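Local coordinates for leucine rich repeat and phosphatase domain containing protein (Entamoeba histolytica, PDB 3EMU) that has the fold of a dual-specificity phosphatase and is classed as one, but probably binds phosphate groups without the family's usual catalytic cysteine, at residues A[16-25]-A[84-95]. Residues are numbered along the deposited sequence; the frame is centred on the assembly and turned at random.
Sequences YIHLGSFLNA and IQRKEGVLIISG. With SO4 (sulfate ion), chain B.
I17 and V90, H18 and L91, and L19 and I92 pair in register where strands 17-21 and 89-94 run parallel in the sheet of a dual-specificity phosphatase domain. The ladder is tight from Y16 O, which takes V90 N at 2.7 Å, nearly straight (175°), through H18, bonded to V90 O and I92 N, to G20 N on I92 O. Beta-branched I17, V90 and I92 suit extended backbone and a buried face: I17 CD1 lies beside V90 CG1 at 3.7 Å, and I17 CG2 meets I92 CD1, under helix 68-85. On the other face L91 CD1 packs against H18 CB (3.8 Å), and the imidazole reaches Y30 OH through ND1. Lacking a side chain, G20 lets N24 OD1 come in close to accept S21 N (2.8 Å). The Y16 ring packs one face over K87 CA, where the chain leaves the helix in a Schellman motif; only the lysine's end leads outward.

The G95 end is looser. S94 N reaches G20 O weakly at 3.5 Å, though F22 N still bonds S94 O (3.1 Å); F22, L23 and G95 lie exposed, a water joining L23 N to G95 O. S94 and K100 probably replace the family's nucleophilic cysteine and phosphate-binding arginine. Both bind a sulfate, probably from the crystallisation liquor, that likely marks the phosphate site: chi1 of 51° turns S94 OG toward it, donating to O1 at 2.6 Å.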
# COMPACT_ATOMS: atom_id res chain seq x y z
N TYR A 16 -3.89 11.58 1.74
CA TYR A 16 -3.10 10.93 2.82
C TYR A 16 -2.33 9.63 2.46
O TYR A 16 -1.57 9.13 3.27
CB TYR A 16 -3.98 10.67 4.06
CG TYR A 16 -4.70 11.89 4.57
CD1 TYR A 16 -4.01 13.08 4.80
CD2 TYR A 16 -6.07 11.86 4.80
CE1 TYR A 16 -4.66 14.22 5.25
CE2 TYR A 16 -6.74 12.97 5.25
CZ TYR A 16 -6.03 14.15 5.48
OH TYR A 16 -6.71 15.26 5.94
N ILE A 17 -2.55 9.09 1.26
CA ILE A 17 -1.99 7.80 0.87
C ILE A 17 -1.04 7.98 -0.32
O ILE A 17 -1.43 8.42 -1.43
CB ILE A 17 -3.11 6.82 0.41
CG1 ILE A 17 -4.21 6.68 1.48
CG2 ILE A 17 -2.53 5.46 -0.05
CD1 ILE A 17 -3.78 6.00 2.77
N HIS A 18 0.22 7.57 -0.10
CA HIS A 18 1.26 7.71 -1.12
C HIS A 18 1.95 6.38 -1.33
O HIS A 18 2.23 5.63 -0.39
CB HIS A 18 2.23 8.82 -0.73
CG HIS A 18 1.58 10.16 -0.47
ND1 HIS A 18 1.64 11.21 -1.37
CD2 HIS A 18 0.90 10.63 0.61
CE1 HIS A 18 1.03 12.27 -0.86
NE2 HIS A 18 0.56 11.94 0.33
N LEU A 19 2.19 6.09 -2.59
CA LEU A 19 2.81 4.86 -3.03
C LEU A 19 4.24 5.15 -3.59
O LEU A 19 4.42 6.01 -4.47
CB LEU A 19 1.94 4.26 -4.11
CG LEU A 19 2.33 2.89 -4.63
CD1 LEU A 19 2.50 1.90 -3.47
CD2 LEU A 19 1.27 2.45 -5.63
N GLY A 20 5.24 4.46 -3.04
CA GLY A 20 6.63 4.68 -3.48
C GLY A 20 7.61 3.50 -3.37
O GLY A 20 7.22 2.35 -3.09
N SER A 21 8.89 3.81 -3.58
CA SER A 21 9.97 2.83 -3.54
C SER A 21 11.00 3.26 -2.48
O SER A 21 11.00 4.43 -2.06
CB SER A 21 10.66 2.77 -4.90
OG SER A 21 11.22 4.05 -5.22
N PHE A 22 11.86 2.34 -2.06
CA PHE A 22 13.06 2.70 -1.29
C PHE A 22 13.75 3.96 -1.83
O PHE A 22 14.10 4.87 -1.06
CB PHE A 22 14.08 1.56 -1.27
CG PHE A 22 15.35 1.90 -0.51
CD1 PHE A 22 15.39 1.80 0.89
CD2 PHE A 22 16.50 2.36 -1.19
CE1 PHE A 22 16.55 2.14 1.58
CE2 PHE A 22 17.65 2.70 -0.50
CZ PHE A 22 17.69 2.59 0.87
N LEU A 23 13.95 4.00 -3.15
CA LEU A 23 14.48 5.17 -3.80
C LEU A 23 13.75 6.49 -3.47
O LEU A 23 14.33 7.38 -2.83
CB LEU A 23 14.60 4.96 -5.34
CG LEU A 23 14.85 6.22 -6.22
CD1 LEU A 23 16.02 6.99 -5.67
CD2 LEU A 23 15.07 5.97 -7.73
N ASN A 24 12.51 6.66 -3.94
CA ASN A 24 11.85 7.95 -3.71
C ASN A 24 11.40 8.18 -2.26
O ASN A 24 11.05 9.28 -1.92
CB ASN A 24 10.74 8.24 -4.73
CG ASN A 24 9.71 7.10 -4.83
OD1 ASN A 24 9.28 6.55 -3.81
ND2 ASN A 24 9.39 6.71 -6.03
N ALA A 25 11.50 7.17 -1.40
CA ALA A 25 11.31 7.46 0.03
C ALA A 25 12.32 8.52 0.53
O ALA A 25 12.22 9.04 1.66
CB ALA A 25 11.44 6.20 0.84
N ILE A 84 -4.70 8.37 8.61
CA ILE A 84 -5.83 9.15 8.09
C ILE A 84 -6.53 9.91 9.27
O ILE A 84 -6.86 11.09 9.18
CB ILE A 84 -6.84 8.23 7.40
CG1 ILE A 84 -6.29 7.77 6.03
CG2 ILE A 84 -8.18 8.96 7.26
CD1 ILE A 84 -7.05 6.64 5.35
N GLN A 85 -6.69 9.20 10.38
CA GLN A 85 -7.22 9.75 11.60
C GLN A 85 -6.49 11.01 12.12
O GLN A 85 -7.13 11.94 12.62
CB GLN A 85 -7.19 8.66 12.66
CG GLN A 85 -7.66 9.12 13.99
CD GLN A 85 -7.74 7.96 14.99
OE1 GLN A 85 -8.17 8.14 16.13
NE2 GLN A 85 -7.34 6.76 14.56
N ARG A 86 -5.15 11.02 12.03
CA ARG A 86 -4.34 12.16 12.43
C ARG A 86 -4.40 13.23 11.39
O ARG A 86 -3.86 14.31 11.58
CB ARG A 86 -2.88 11.76 12.61
CG ARG A 86 -2.65 10.79 13.76
CD ARG A 86 -1.15 10.63 14.10
NE ARG A 86 -0.53 9.60 13.28
CZ ARG A 86 -0.12 8.43 13.74
NH1 ARG A 86 -0.22 8.14 15.02
NH2 ARG A 86 0.40 7.54 12.90
N LYS A 87 -5.05 12.94 10.26
CA LYS A 87 -5.02 13.84 9.12
C LYS A 87 -3.57 14.09 8.64
O LYS A 87 -3.19 15.22 8.28
CB LYS A 87 -5.75 15.13 9.45
CG LYS A 87 -7.20 15.13 8.99
CD LYS A 87 -7.97 16.35 9.53
CE LYS A 87 -9.48 16.28 9.20
NZ LYS A 87 -10.22 15.28 10.09
N GLU A 88 -2.79 13.01 8.63
CA GLU A 88 -1.41 13.03 8.12
C GLU A 88 -1.14 11.96 7.05
O GLU A 88 -1.79 10.90 7.00
CB GLU A 88 -0.43 12.94 9.30
CG GLU A 88 -0.31 14.28 10.01
CD GLU A 88 0.26 14.18 11.41
OE1 GLU A 88 0.73 13.08 11.80
OE2 GLU A 88 0.23 15.20 12.14
N GLY A 89 -0.15 12.24 6.20
CA GLY A 89 0.22 11.30 5.13
C GLY A 89 0.88 10.02 5.63
O GLY A 89 1.67 10.00 6.61
N VAL A 90 0.56 8.93 4.95
CA VAL A 90 1.34 7.69 5.12
C VAL A 90 1.95 7.33 3.76
O VAL A 90 1.27 7.38 2.70
CB VAL A 90 0.49 6.53 5.69
CG1 VAL A 90 -0.71 6.26 4.78
CG2 VAL A 90 1.32 5.28 5.91
N LEU A 91 3.23 6.96 3.78
CA LEU A 91 3.94 6.58 2.56
C LEU A 91 4.17 5.10 2.57
O LEU A 91 4.75 4.56 3.52
CB LEU A 91 5.27 7.32 2.45
CG LEU A 91 6.22 6.89 1.31
CD1 LEU A 91 5.56 7.05 -0.09
CD2 LEU A 91 7.48 7.73 1.43
N ILE A 92 3.72 4.41 1.52
CA ILE A 92 3.79 2.94 1.53
C ILE A 92 4.84 2.49 0.50
O ILE A 92 4.75 2.86 -0.66
CB ILE A 92 2.40 2.28 1.27
CG1 ILE A 92 1.40 2.77 2.35
CG2 ILE A 92 2.49 0.74 1.24
CD1 ILE A 92 -0.00 3.04 1.83
N ILE A 93 5.85 1.75 0.94
CA ILE A 93 6.99 1.50 0.05
C ILE A 93 7.44 0.04 0.07
O ILE A 93 7.31 -0.65 1.10
CB ILE A 93 8.20 2.43 0.33
CG1 ILE A 93 8.87 2.05 1.65
CG2 ILE A 93 7.84 3.87 0.35
CD1 ILE A 93 10.26 2.76 1.85
N SER A 94 7.86 -0.44 -1.09
CA SER A 94 8.61 -1.71 -1.19
C SER A 94 9.94 -1.38 -1.92
O SER A 94 10.12 -0.24 -2.36
CB SER A 94 7.80 -2.79 -1.92
OG SER A 94 7.32 -2.29 -3.14
N GLY A 95 10.86 -2.35 -2.02
CA GLY A 95 12.21 -2.13 -2.61
C GLY A 95 12.17 -1.43 -3.97
O GLY A 95 12.72 -0.33 -4.14
S SO4 B . 8.96 -4.85 -4.86
O1 SO4 B . 8.01 -3.75 -5.15
O2 SO4 B . 8.38 -5.98 -4.19
O3 SO4 B . 9.41 -5.31 -6.16
O4 SO4 B . 10.01 -4.36 -4.00
O HOH W 1 13.81 1.85 -5.29